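PDB 5ZLI: glutamine synthetase from Helicobacter pylori, which is an enzyme of the glutamine synthetase family, type I-beta, with a beta-grasp domain and a catalytic domain in each of twelve identical subunits. Local coordinates for residues B[27-32]-B[55-60]; B[104-109]-B[447-452]; B[438-441]-B[445-448]. All coordinates share one frame; numbering follows the deposited sequence.

Interaction 1: B[27-32]-B[55-60]; sequences VDFRFS and EGIPFD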
ATOM      1  N   VAL B  27     -40.666   7.126 -30.390  1.00 33.02           N
ATOM      2  CA  VAL B  27     -40.258   7.250 -31.779  1.00 36.37           C
ATOM      3  C   VAL B  27     -39.009   8.128 -31.798  1.00 39.10           C
ATOM      4  O   VAL B  27     -39.033   9.284 -31.347  1.00 37.95           O
ATOM      5  CB  VAL B  27     -41.386   7.824 -32.657  1.00 37.52           C
ATOM      6  CG1 VAL B  27     -40.966   7.912 -34.114  1.00 34.83           C
ATOM      7  CG2 VAL B  27     -42.627   6.974 -32.556  1.00 46.77           C
ATOM      8  N   ASP B  28     -37.932   7.588 -32.354  1.00 32.52           N
ATOM      9  CA  ASP B  28     -36.600   8.177 -32.293  1.00 33.99           C
ATOM     10  C   ASP B  28     -36.329   8.776 -33.674  1.00 35.40           C
ATOM     11  O   ASP B  28     -35.885   8.093 -34.599  1.00 37.22           O
ATOM     12  CB  ASP B  28     -35.558   7.107 -31.899  1.00 34.27           C
ATOM     13  CG  ASP B  28     -34.311   7.698 -31.235  1.00 37.23           C
ATOM     14  OD1 ASP B  28     -34.393   8.842 -30.721  1.00 35.87           O
ATOM     15  OD2 ASP B  28     -33.259   7.006 -31.200  1.00 36.84           O
ATOM     16  N   PHE B  29     -36.626  10.064 -33.824  1.00 41.00           N
ATOM     17  CA  PHE B  29     -36.421  10.723 -35.105  1.00 37.22           C
ATOM     18  C   PHE B  29     -34.944  11.010 -35.235  1.00 32.27           C
ATOM     19  O   PHE B  29     -34.394  11.768 -34.433  1.00 37.85           O
ATOM     20  CB  PHE B  29     -37.215  12.018 -35.194  1.00 31.64           C
ATOM     21  CG  PHE B  29     -38.671  11.831 -35.008  1.00 34.05           C
ATOM     22  CD1 PHE B  29     -39.381  11.056 -35.892  1.00 41.19           C
ATOM     23  CD2 PHE B  29     -39.345  12.454 -33.987  1.00 33.35           C
ATOM     24  CE1 PHE B  29     -40.753  10.858 -35.747  1.00 39.82           C
ATOM     25  CE2 PHE B  29     -40.716  12.276 -33.836  1.00 38.68           C
ATOM     26  CZ  PHE B  29     -41.423  11.470 -34.715  1.00 33.36           C
ATOM     27  N   ARG B  30     -34.309  10.466 -36.262  1.00 30.21           N
ATOM     28  CA  ARG B  30     -32.876  10.640 -36.401  1.00 30.45           C
ATOM     29  C   ARG B  30     -32.522  11.392 -37.676  1.00 35.85           C
ATOM     30  O   ARG B  30     -33.196  11.264 -38.707  1.00 38.41           O
ATOM     31  CB  ARG B  30     -32.184   9.316 -36.341  1.00 30.27           C
ATOM     32  CG  ARG B  30     -32.354   8.724 -34.996  1.00 27.37           C
ATOM     33  CD  ARG B  30     -31.301   7.707 -34.710  1.00 26.77           C
ATOM     34  NE  ARG B  30     -31.583   7.113 -33.421  1.00 26.80           N
ATOM     35  CZ  ARG B  30     -30.994   6.021 -32.984  1.00 28.54           C
ATOM     36  NH1 ARG B  30     -30.108   5.427 -33.768  1.00 26.95           N
ATOM     37  NH2 ARG B  30     -31.304   5.526 -31.786  1.00 34.28           N
ATOM     38  N   PHE B  31     -31.479  12.212 -37.573  1.00 27.62           N
ATOM     39  CA  PHE B  31     -31.101  13.121 -38.639  1.00 29.63           C
ATOM     40  C   PHE B  31     -29.614  13.391 -38.521  1.00 27.67           C
ATOM     41  O   PHE B  31     -29.037  13.278 -37.441  1.00 32.38           O
ATOM     42  CB  PHE B  31     -31.902  14.433 -38.601  1.00 33.69           C
ATOM     43  CG  PHE B  31     -31.706  15.249 -37.345  1.00 32.47           C
ATOM     44  CD1 PHE B  31     -32.417  14.956 -36.189  1.00 32.19           C
ATOM     45  CD2 PHE B  31     -30.819  16.324 -37.322  1.00 35.23           C
ATOM     46  CE1 PHE B  31     -32.245  15.725 -35.024  1.00 35.80           C
ATOM     47  CE2 PHE B  31     -30.638  17.106 -36.143  1.00 35.13           C
ATOM     48  CZ  PHE B  31     -31.350  16.810 -35.005  1.00 30.01           C
ATOM     49  N   SER B  32     -28.992  13.700 -39.647  1.00 26.18           N
ATOM     50  CA  SER B  32     -27.551  13.828 -39.738  1.00 28.80           C
ATOM     51  C   SER B  32     -27.203  15.286 -39.976  1.00 35.10           C
ATOM     52  O   SER B  32     -27.665  15.881 -40.956  1.00 41.45           O
ATOM     53  CB  SER B  32     -27.016  12.936 -40.860  1.00 36.07           C
ATOM     54  OG  SER B  32     -27.670  11.666 -40.829  1.00 36.60           O
ATOM     55  N   GLU B  55     -46.430  18.013 -41.259  1.00 51.67           N
ATOM     56  CA  GLU B  55     -45.815  19.289 -40.923  1.00 52.40           C
ATOM     57  C   GLU B  55     -44.374  19.070 -40.483  1.00 52.84           C
ATOM     58  O   GLU B  55     -43.433  19.531 -41.142  1.00 53.35           O
ATOM     59  CB  GLU B  55     -46.636  20.025 -39.851  1.00 51.77           C
ATOM     60  CG  GLU B  55     -47.820  20.838 -40.423  1.00 55.02           C
ATOM     61  CD  GLU B  55     -48.489  21.795 -39.413  1.00 65.30           C
ATOM     62  OE1 GLU B  55     -48.558  23.012 -39.713  1.00 61.15           O
ATOM     63  OE2 GLU B  55     -48.935  21.348 -38.325  1.00 63.13           O
ATOM     64  N   GLY B  56     -44.179  18.271 -39.441  1.00 52.65           N
ATOM     65  CA  GLY B  56     -42.831  17.946 -39.037  1.00 46.89           C
ATOM     66  C   GLY B  56     -42.582  18.129 -37.557  1.00 36.89           C
ATOM     67  O   GLY B  56     -43.493  18.307 -36.743  1.00 38.30           O
ATOM     68  N   ILE B  57     -41.326  18.011 -37.183  1.00 34.31           N
ATOM     69  CA  ILE B  57     -40.930  18.110 -35.792  1.00 40.88           C
ATOM     70  C   ILE B  57     -40.049  19.342 -35.626  1.00 40.46           C
ATOM     71  O   ILE B  57     -39.057  19.491 -36.347  1.00 40.68           O
ATOM     72  CB  ILE B  57     -40.204  16.851 -35.302  1.00 41.09           C
ATOM     73  CG1 ILE B  57     -41.215  15.737 -35.028  1.00 45.91           C
ATOM     74  CG2 ILE B  57     -39.413  17.157 -34.070  1.00 39.54           C
ATOM     75  CD1 ILE B  57     -41.687  15.033 -36.249  1.00 41.77           C
ATOM     76  N   PRO B  58     -40.403  20.272 -34.737  1.00 44.31           N
ATOM     77  CA  PRO B  58     -39.551  21.448 -34.525  1.00 44.43           C
ATOM     78  C   PRO B  58     -38.297  21.061 -33.774  1.00 40.30           C
ATOM     79  O   PRO B  58     -38.303  20.128 -32.971  1.00 48.11           O
ATOM     80  CB  PRO B  58     -40.417  22.367 -33.657  1.00 49.02           C
ATOM     81  CG  PRO B  58     -41.492  21.460 -33.026  1.00 42.88           C
ATOM     82  CD  PRO B  58     -41.435  20.115 -33.686  1.00 41.25           C
ATOM     83  N   PHE B  59     -37.220  21.798 -34.016  1.00 38.58           N
ATOM     84  CA  PHE B  59     -36.016  21.624 -33.210  1.00 36.25           C
ATOM     85  C   PHE B  59     -35.148  22.872 -33.321  1.00 38.51           C
ATOM     86  O   PHE B  59     -35.458  23.805 -34.064  1.00 46.85           O
ATOM     87  CB  PHE B  59     -35.232  20.372 -33.603  1.00 38.72           C
ATOM     88  CG  PHE B  59     -34.495  20.487 -34.895  1.00 37.30           C
ATOM     89  CD1 PHE B  59     -35.169  20.518 -36.093  1.00 37.90           C
ATOM     90  CD2 PHE B  59     -33.110  20.541 -34.908  1.00 37.73           C
ATOM     91  CE1 PHE B  59     -34.479  20.611 -37.282  1.00 34.84           C
ATOM     92  CE2 PHE B  59     -32.411  20.630 -36.095  1.00 36.53           C
ATOM     93  CZ  PHE B  59     -33.100  20.668 -37.275  1.00 39.68           C
ATOM     94  N   ASP B  60     -34.036  22.867 -32.589  1.00 41.07           N
ATOM     95  CA  ASP B  60     -33.144  24.024 -32.475  1.00 43.01           C
ATOM     96  C   ASP B  60     -31.934  23.841 -33.385  1.00 37.76           C
ATOM     97  O   ASP B  60     -30.946  23.217 -33.013  1.00 40.46           O
ATOM     98  CB  ASP B  60     -32.743  24.223 -31.018  1.00 46.53           C
ATOM     99  CG  ASP B  60     -31.707  25.322 -30.833  1.00 47.83           C
ATOM    100  OD1 ASP B  60     -31.378  25.593 -29.659  1.00 54.04           O
ATOM    101  OD2 ASP B  60     -31.249  25.937 -31.830  1.00 41.06           O
TER

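Interaction 2: B[104-109]-B[447-452]; sequences VYKNQP and SEEFIQ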
ATOM      1  N   VAL B 104     -37.657  26.547 -43.215  1.00 46.55           N
ATOM      2  CA  VAL B 104     -38.958  27.200 -43.129  1.00 53.12           C
ATOM      3  C   VAL B 104     -38.858  28.665 -43.489  1.00 49.93           C
ATOM      4  O   VAL B 104     -39.889  29.332 -43.634  1.00 58.05           O
ATOM      5  CB  VAL B 104     -39.578  27.077 -41.724  1.00 54.71           C
ATOM      6  CG1 VAL B 104     -39.751  25.615 -41.329  1.00 39.52           C
ATOM      7  CG2 VAL B 104     -38.742  27.840 -40.715  1.00 50.73           C
ATOM      8  N   TYR B 105     -37.648  29.178 -43.670  1.00 50.88           N
ATOM      9  CA  TYR B 105     -37.442  30.550 -44.090  1.00 48.83           C
ATOM     10  C   TYR B 105     -37.397  30.676 -45.602  1.00 50.76           C
ATOM     11  O   TYR B 105     -37.696  31.748 -46.137  1.00 56.68           O
ATOM     12  CB  TYR B 105     -36.151  31.093 -43.454  1.00 37.31           C
ATOM     13  CG  TYR B 105     -36.139  30.885 -41.947  1.00 47.22           C
ATOM     14  CD1 TYR B 105     -35.246  30.013 -41.333  1.00 48.73           C
ATOM     15  CD2 TYR B 105     -37.035  31.572 -41.128  1.00 48.55           C
ATOM     16  CE1 TYR B 105     -35.258  29.828 -39.943  1.00 45.71           C
ATOM     17  CE2 TYR B 105     -37.054  31.392 -39.750  1.00 45.33           C
ATOM     18  CZ  TYR B 105     -36.169  30.522 -39.167  1.00 46.60           C
ATOM     19  OH  TYR B 105     -36.204  30.348 -37.809  1.00 48.74           O
ATOM     20  N   LYS B 106     -37.083  29.597 -46.298  1.00 50.78           N
ATOM     21  CA  LYS B 106     -37.041  29.592 -47.742  1.00 48.14           C
ATOM     22  C   LYS B 106     -38.078  28.656 -48.330  1.00 49.02           C
ATOM     23  O   LYS B 106     -38.264  28.654 -49.549  1.00 53.26           O
ATOM     24  CB  LYS B 106     -35.629  29.201 -48.197  1.00 46.45           C
ATOM     25  CG  LYS B 106     -34.589  30.144 -47.602  1.00 42.65           C
ATOM     26  CD  LYS B 106     -33.143  29.826 -47.938  1.00 46.37           C
ATOM     27  CE  LYS B 106     -32.542  30.704 -49.006  1.00 45.28           C
ATOM     28  NZ  LYS B 106     -31.132  30.287 -49.253  1.00 45.60           N
ATOM     29  N   ASN B 107     -38.782  27.902 -47.496  1.00 46.36           N
ATOM     30  CA  ASN B 107     -39.837  26.994 -47.921  1.00 48.37           C
ATOM     31  C   ASN B 107     -39.380  26.058 -49.038  1.00 55.70           C
ATOM     32  O   ASN B 107     -40.067  25.861 -50.047  1.00 54.48           O
ATOM     33  CB  ASN B 107     -41.107  27.744 -48.285  1.00 48.16           C
ATOM     34  CG  ASN B 107     -41.804  28.264 -47.063  1.00 51.35           C
ATOM     35  OD1 ASN B 107     -42.718  27.627 -46.540  1.00 57.61           O
ATOM     36  ND2 ASN B 107     -41.342  29.394 -46.560  1.00 55.42           N
ATOM     37  N   GLN B 108     -38.196  25.478 -48.830  1.00 57.22           N
ATOM     38  CA  GLN B 108     -37.537  24.465 -49.647  1.00 51.95           C
ATOM     39  C   GLN B 108     -36.832  23.494 -48.705  1.00 54.28           C
ATOM     40  O   GLN B 108     -36.448  23.894 -47.597  1.00 52.29           O
ATOM     41  CB  GLN B 108     -36.527  25.105 -50.611  1.00 50.87           C
ATOM     42  CG  GLN B 108     -35.585  26.094 -49.932  1.00 48.77           C
ATOM     43  CD  GLN B 108     -34.455  26.580 -50.846  1.00 57.63           C
ATOM     44  OE1 GLN B 108     -33.320  26.758 -50.391  1.00 57.59           O
ATOM     45  NE2 GLN B 108     -34.760  26.802 -52.131  1.00 55.43           N
ATOM     46  N   PRO B 109     -36.673  22.214 -49.095  1.00 51.67           N
ATOM     47  CA  PRO B 109     -35.836  21.292 -48.302  1.00 44.59           C
ATOM     48  C   PRO B 109     -34.476  21.910 -48.041  1.00 41.56           C
ATOM     49  O   PRO B 109     -33.852  22.442 -48.957  1.00 39.92           O
ATOM     50  CB  PRO B 109     -35.716  20.058 -49.198  1.00 36.52           C
ATOM     51  CG  PRO B 109     -36.925  20.085 -50.025  1.00 40.89           C
ATOM     52  CD  PRO B 109     -37.253  21.540 -50.268  1.00 45.40           C
ATOM     53  N   SER B 447     -25.533  23.950 -53.038  1.00 40.33           N
ATOM     54  CA  SER B 447     -25.638  25.399 -53.122  1.00 39.14           C
ATOM     55  C   SER B 447     -24.388  26.057 -52.534  1.00 41.81           C
ATOM     56  O   SER B 447     -23.698  25.491 -51.685  1.00 39.70           O
ATOM     57  CB  SER B 447     -26.896  25.867 -52.420  1.00 35.54           C
ATOM     58  OG  SER B 447     -26.684  25.964 -51.036  1.00 38.76           O
ATOM     59  N   GLU B 448     -24.081  27.265 -53.000  1.00 49.13           N
ATOM     60  CA  GLU B 448     -22.833  27.891 -52.576  1.00 44.53           C
ATOM     61  C   GLU B 448     -22.855  28.247 -51.102  1.00 41.35           C
ATOM     62  O   GLU B 448     -21.826  28.126 -50.425  1.00 42.48           O
ATOM     63  CB  GLU B 448     -22.527  29.122 -53.423  1.00 49.13           C
ATOM     64  CG  GLU B 448     -21.337  29.955 -52.918  1.00 54.91           C
ATOM     65  CD  GLU B 448     -19.988  29.591 -53.496  1.00 61.30           C
ATOM     66  OE1 GLU B 448     -19.909  28.647 -54.323  1.00 48.66           O
ATOM     67  OE2 GLU B 448     -19.008  30.282 -53.115  1.00 65.62           O
ATOM     68  N   GLU B 449     -24.001  28.696 -50.579  1.00 42.50           N
ATOM     69  CA  GLU B 449     -24.087  28.925 -49.138  1.00 41.32           C
ATOM     70  C   GLU B 449     -23.590  27.702 -48.376  1.00 38.82           C
ATOM     71  O   GLU B 449     -22.694  27.811 -47.533  1.00 38.73           O
ATOM     72  CB  GLU B 449     -25.510  29.305 -48.741  1.00 42.74           C
ATOM     73  CG  GLU B 449     -25.673  30.821 -48.651  1.00 55.55           C
ATOM     74  CD  GLU B 449     -27.076  31.322 -48.976  1.00 62.11           C
ATOM     75  OE1 GLU B 449     -27.207  32.497 -49.405  1.00 59.03           O
ATOM     76  OE2 GLU B 449     -28.042  30.551 -48.801  1.00 60.15           O
ATOM     77  N   PHE B 450     -24.094  26.516 -48.726  1.00 37.03           N
ATOM     78  CA  PHE B 450     -23.610  25.295 -48.076  1.00 39.02           C
ATOM     79  C   PHE B 450     -22.087  25.149 -48.192  1.00 31.76           C
ATOM     80  O   PHE B 450     -21.417  24.893 -47.190  1.00 33.29           O
ATOM     81  CB  PHE B 450     -24.301  24.047 -48.650  1.00 32.59           C
ATOM     82  CG  PHE B 450     -23.646  22.738 -48.224  1.00 27.28           C
ATOM     83  CD1 PHE B 450     -23.913  22.174 -46.988  1.00 29.29           C
ATOM     84  CD2 PHE B 450     -22.715  22.108 -49.040  1.00 22.50           C
ATOM     85  CE1 PHE B 450     -23.291  20.990 -46.599  1.00 24.22           C
ATOM     86  CE2 PHE B 450     -22.103  20.948 -48.641  1.00 23.96           C
ATOM     87  CZ  PHE B 450     -22.386  20.397 -47.416  1.00 22.58           C
ATOM     88  N   ILE B 451     -21.529  25.282 -49.404  1.00 29.59           N
ATOM     89  CA  ILE B 451     -20.091  25.065 -49.601  1.00 27.04           C
ATOM     90  C   ILE B 451     -19.290  25.972 -48.699  1.00 34.11           C
ATOM     91  O   ILE B 451     -18.254  25.584 -48.153  1.00 37.16           O
ATOM     92  CB  ILE B 451     -19.678  25.298 -51.068  1.00 34.94           C
ATOM     93  CG1 ILE B 451     -20.146  24.171 -52.000  1.00 40.38           C
ATOM     94  CG2 ILE B 451     -18.165  25.546 -51.181  1.00 26.45           C
ATOM     95  CD1 ILE B 451     -20.015  24.527 -53.500  1.00 35.19           C
ATOM     96  N   GLN B 452     -19.732  27.208 -48.552  1.00 38.63           N
ATOM     97  CA  GLN B 452     -19.004  28.117 -47.688  1.00 32.55           C
ATOM     98  C   GLN B 452     -19.200  27.712 -46.240  1.00 31.83           C
ATOM     99  O   GLN B 452     -18.246  27.725 -45.455  1.00 36.16           O
ATOM    100  CB  GLN B 452     -19.481  29.540 -47.985  1.00 30.67           C
ATOM    101  CG  GLN B 452     -19.140  29.967 -49.424  1.00 36.93           C
ATOM    102  CD  GLN B 452     -17.646  30.250 -49.628  1.00 39.55           C
ATOM    103  OE1 GLN B 452     -17.035  30.951 -48.817  1.00 43.11           O
ATOM    104  NE2 GLN B 452     -17.060  29.711 -50.701  1.00 33.46           N
TER

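Interaction 3: B[438-441]-B[445-448]; sequences QYLK and VFSE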
ATOM      1  N   GLN B 438     -17.548  23.766 -59.435  1.00 48.19           N
ATOM      2  CA  GLN B 438     -18.678  23.954 -60.339  1.00 53.69           C
ATOM      3  C   GLN B 438     -19.423  22.654 -60.601  1.00 45.43           C
ATOM      4  O   GLN B 438     -20.649  22.654 -60.692  1.00 48.00           O
ATOM      5  CB  GLN B 438     -18.224  24.604 -61.644  1.00 48.21           C
ATOM      6  CG  GLN B 438     -19.305  25.487 -62.258  1.00 51.70           C
ATOM      7  CD  GLN B 438     -19.839  26.527 -61.277  1.00 57.57           C
ATOM      8  OE1 GLN B 438     -21.039  26.569 -60.984  1.00 61.46           O
ATOM      9  NE2 GLN B 438     -18.945  27.366 -60.758  1.00 55.83           N
ATOM     10  N   TYR B 439     -18.714  21.540 -60.720  1.00 46.03           N
ATOM     11  CA  TYR B 439     -19.400  20.296 -61.009  1.00 44.20           C
ATOM     12  C   TYR B 439     -20.335  19.881 -59.889  1.00 46.25           C
ATOM     13  O   TYR B 439     -21.202  19.032 -60.112  1.00 50.75           O
ATOM     14  CB  TYR B 439     -18.393  19.190 -61.255  1.00 46.64           C
ATOM     15  CG  TYR B 439     -17.617  18.841 -60.028  1.00 47.97           C
ATOM     16  CD1 TYR B 439     -16.511  19.588 -59.651  1.00 45.14           C
ATOM     17  CD2 TYR B 439     -18.014  17.787 -59.214  1.00 46.22           C
ATOM     18  CE1 TYR B 439     -15.805  19.275 -58.523  1.00 39.22           C
ATOM     19  CE2 TYR B 439     -17.312  17.478 -58.067  1.00 44.70           C
ATOM     20  CZ  TYR B 439     -16.206  18.223 -57.734  1.00 43.56           C
ATOM     21  OH  TYR B 439     -15.499  17.912 -56.594  1.00 51.61           O
ATOM     22  N   LEU B 440     -20.168  20.436 -58.691  1.00 42.15           N
ATOM     23  CA  LEU B 440     -21.118  20.210 -57.607  1.00 41.98           C
ATOM     24  C   LEU B 440     -22.305  21.159 -57.675  1.00 47.04           C
ATOM     25  O   LEU B 440     -23.406  20.792 -57.251  1.00 44.59           O
ATOM     26  CB  LEU B 440     -20.422  20.404 -56.271  1.00 44.54           C
ATOM     27  CG  LEU B 440     -19.348  19.382 -56.009  1.00 45.95           C
ATOM     28  CD1 LEU B 440     -18.375  19.907 -54.947  1.00 41.04           C
ATOM     29  CD2 LEU B 440     -20.086  18.129 -55.556  1.00 41.04           C
ATOM     30  N   LYS B 441     -22.108  22.376 -58.200  1.00 51.28           N
ATOM     31  CA  LYS B 441     -23.146  23.399 -58.171  1.00 44.39           C
ATOM     32  C   LYS B 441     -24.180  23.218 -59.264  1.00 42.13           C
ATOM     33  O   LYS B 441     -25.175  23.951 -59.270  1.00 46.93           O
ATOM     34  CB  LYS B 441     -22.524  24.789 -58.230  1.00 46.04           C
ATOM     35  CG  LYS B 441     -21.983  25.165 -56.883  1.00 42.66           C
ATOM     36  CD  LYS B 441     -21.977  26.648 -56.626  1.00 47.21           C
ATOM     37  CE  LYS B 441     -20.641  27.238 -56.995  1.00 54.73           C
ATOM     38  NZ  LYS B 441     -20.601  28.709 -56.800  1.00 61.87           N
ATOM     39  N   VAL B 445     -27.360  21.465 -56.503  1.00 45.35           N
ATOM     40  CA  VAL B 445     -27.267  20.284 -55.641  1.00 47.71           C
ATOM     41  C   VAL B 445     -26.453  20.628 -54.401  1.00 43.22           C
ATOM     42  O   VAL B 445     -26.875  20.385 -53.260  1.00 43.46           O
ATOM     43  CB  VAL B 445     -26.667  19.086 -56.420  1.00 45.11           C
ATOM     44  CG1 VAL B 445     -26.490  17.856 -55.517  1.00 43.16           C
ATOM     45  CG2 VAL B 445     -27.522  18.706 -57.618  1.00 39.50           C
ATOM     46  N   PHE B 446     -25.304  21.246 -54.611  1.00 35.89           N
ATOM     47  CA  PHE B 446     -24.480  21.823 -53.562  1.00 36.69           C
ATOM     48  C   PHE B 446     -24.616  23.333 -53.760  1.00 37.50           C
ATOM     49  O   PHE B 446     -23.922  23.934 -54.577  1.00 41.01           O
ATOM     50  CB  PHE B 446     -23.010  21.350 -53.687  1.00 36.48           C
ATOM     51  CG  PHE B 446     -22.783  19.881 -53.348  1.00 41.92           C
ATOM     52  CD1 PHE B 446     -23.313  18.869 -54.141  1.00 39.13           C
ATOM     53  CD2 PHE B 446     -21.964  19.519 -52.295  1.00 35.35           C
ATOM     54  CE1 PHE B 446     -23.090  17.558 -53.849  1.00 30.43           C
ATOM     55  CE2 PHE B 446     -21.726  18.195 -52.010  1.00 34.87           C
ATOM     56  CZ  PHE B 446     -22.294  17.218 -52.791  1.00 32.92           C
ATOM     57  N   SER B 447     -25.533  23.950 -53.038  1.00 40.33           N
ATOM     58  CA  SER B 447     -25.638  25.399 -53.122  1.00 39.14           C
ATOM     59  C   SER B 447     -24.388  26.057 -52.534  1.00 41.81           C
ATOM     60  O   SER B 447     -23.698  25.491 -51.685  1.00 39.70           O
ATOM     61  CB  SER B 447     -26.896  25.867 -52.420  1.00 35.54           C
ATOM     62  OG  SER B 447     -26.684  25.964 -51.036  1.00 38.76           O
ATOM     63  N   GLU B 448     -24.081  27.265 -53.000  1.00 49.13           N
ATOM     64  CA  GLU B 448     -22.833  27.891 -52.576  1.00 44.53           C
ATOM     65  C   GLU B 448     -22.855  28.247 -51.102  1.00 41.35           C
ATOM     66  O   GLU B 448     -21.826  28.126 -50.425  1.00 42.48           O
ATOM     67  CB  GLU B 448     -22.527  29.122 -53.423  1.00 49.13           C
ATOM     68  CG  GLU B 448     -21.337  29.955 -52.918  1.00 54.91           C
ATOM     69  CD  GLU B 448     -19.988  29.591 -53.496  1.00 61.30           C
ATOM     70  OE1 GLU B 448     -19.909  28.647 -54.323  1.00 48.66           O
ATOM     71  OE2 GLU B 448     -19.008  30.282 -53.115  1.00 65.62           O
TER

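Interaction 1: B[27-32]-B[55-60]
Ile-57 lays its terminal methyl over one face of the Phe-29 ring. CD1 sits 4.0 Å from the centroid of that ring, 20° off its normal, and makes a CH-pi contact. It is displaced toward the rim on the side of CE2 and CZ. CG1 of Ile-57 follows behind and meets CE2 of Phe-29 at 3.7 Å. The isoleucine has CG1 anti to its carbonyl carbon (chi1 -77°), and the turn at chi2 then carries CD1 onto the ring. On the opposite face the carbonyl O of Val-27 stands off toward the rim.

Both segments belong to the curled sheet of the beta-grasp domain, but they are not adjacent strands. Strands 94-103 and 74-81 lie between them in the order of the sheet. No backbone hydrogen bond links the two, and the CA atoms of Phe-29 and Ile-57 are 8.7 Å apart. Side chains alone make the contact, and they meet over the strands that lie between. Val-97 and Leu-48 also pack on Phe-29, and Pro-79 and Tyr-43 on Ile-57.

Two residues further along each strand, Phe-31 and Phe-59 form a second pair. Their ring centroids are 5.1 Å apart and the planes are inclined at 51°, an oblique pairing. CE2 of Phe-31 and CE2 of Phe-59 approach to 3.9 Å. Leu-77 touches both rings. Met-191 of a neighbouring subunit packs on Phe-31, and Tyr-190 of that subunit on Phe-59.

Interaction 2: B[104-109]-B[447-452]
A surface salt bridge ties the turn after strand 94-103 to the first turn of helix 448-466, with Lys-106 on the turn and Glu-449 on the helix. NZ of Lys-106 lies 3.1 Å from OE2 of Glu-449. As a hydrogen bond it is weak. The bridge is the whole of the contact between the segments. The backbones stay well apart, with 13.0 Å between the CA atoms of Lys-106 and Glu-449, and the two side chains span that gap.

Lys-106 leaves its backbone with CG beside the N (chi1 -57°). Its chain then bends at chi3 (102°) and brings NZ to the carboxylate. Glu-449 reaches out to meet it with a chain extended beyond CG. The two chains approach at a slant, and the ammonium group meets OE2 alone, with OE1 of Glu-449 turned away at 4.5 Å from NZ of Lys-106.

The turn that carries the lysine ends in a G1 beta bulge, in which Asn-107 and Gln-108 both face Asp-103. Asn-107 takes the left-handed helical backbone conformation. OD2 of Asp-103 accepts hydrogen bonds from the backbone N of Tyr-105 and of Lys-106, which helps to fix the turn.

On the helix side, Ser-447 is the N-cap. The backbone N of Ile-451 bonds to O of Ser-447 at 3.2 Å, and N of Gln-452 to O of Glu-448 at 3.0 Å. A carboxylate in this first turn is probably stabilised by the helix end. Glu-111 is the stronger partner of Lys-106, through OE2, and its OE1 is hydrogen-bonded to OG of Ser-447. The carboxylates of Glu-111 and Glu-449 lie close together, and the positive charge of Lys-106 probably offsets their repulsion.

Interaction 3: B[438-441]-B[445-448]
Leu-440 presses one methyl branch onto the ring of Phe-446. CD2 lies over the centre of the ring, 3.5 Å from the centroid and 12° off the normal, so the CH-pi contact is nearly straight down on the face. CB of Leu-440 meets the root of the same side chain, 3.8 Å from CB of Phe-446. In both residues CG is anti to the carbonyl carbon. With CD1 of Leu-440 extended (chi2 160°), the other branch, CD2, is turned onto the ring.

The backbones join beside this pair. N of Phe-446 donates to O of Leu-440 at 3.3 Å, and the donor stands above the carbonyl plane. CB of Val-445 lies against the same oxygen at 3.8 Å. The link closes the short loop between helices 438-441 and 448-466.

Lys-441 starts away from the other segment and then comes back. Its CG passes O of Phe-446 at 3.3 Å. A bend at chi3 (-94°) then turns the end of the chain toward Glu-448, and NZ forms a salt bridge with OE1 of Glu-448 at 2.6 Å. The glutamate meets it with a bend of its own at chi2. The ammonium group approaches from above the carboxylate plane, not within it. This bridge ties the weakly bonded helical turn about 438-441 to the first residue of helix 448-466.

Around the loop, Tyr-439 stacks on His-314 and touches helix 377-393. Phe-446 meets Phe-321 edge-to-face. Val-445 packs on Ala-121 and His-124 of helix 114-128 and on Met-386 of helix 377-393; Phe-446 packs on Ile-117 and Ala-382 of the same two helices.

Overall arrangement
Along the chain interaction 1 comes first, within the beta-grasp domain, and closes before interaction 2 opens. Their centres are about 18 Å apart, their nearest atoms about 7 Å, and both reach the same beta-grasp sheet. Both also touch a second subunit, so this part of the fold lies at a subunit interface. Interaction 2, with 337 residues between its segments, ties that sheet's margin to helix 448-466 of the catalytic domain. Interaction 3 is local to the catalytic domain, at the start of the same helix. Its centre is about 12 Å from interaction 2, with Ser-447 and Glu-448 common to both, and about 26 Å from interaction 1. Ile-451 packs on Lys-441 between them.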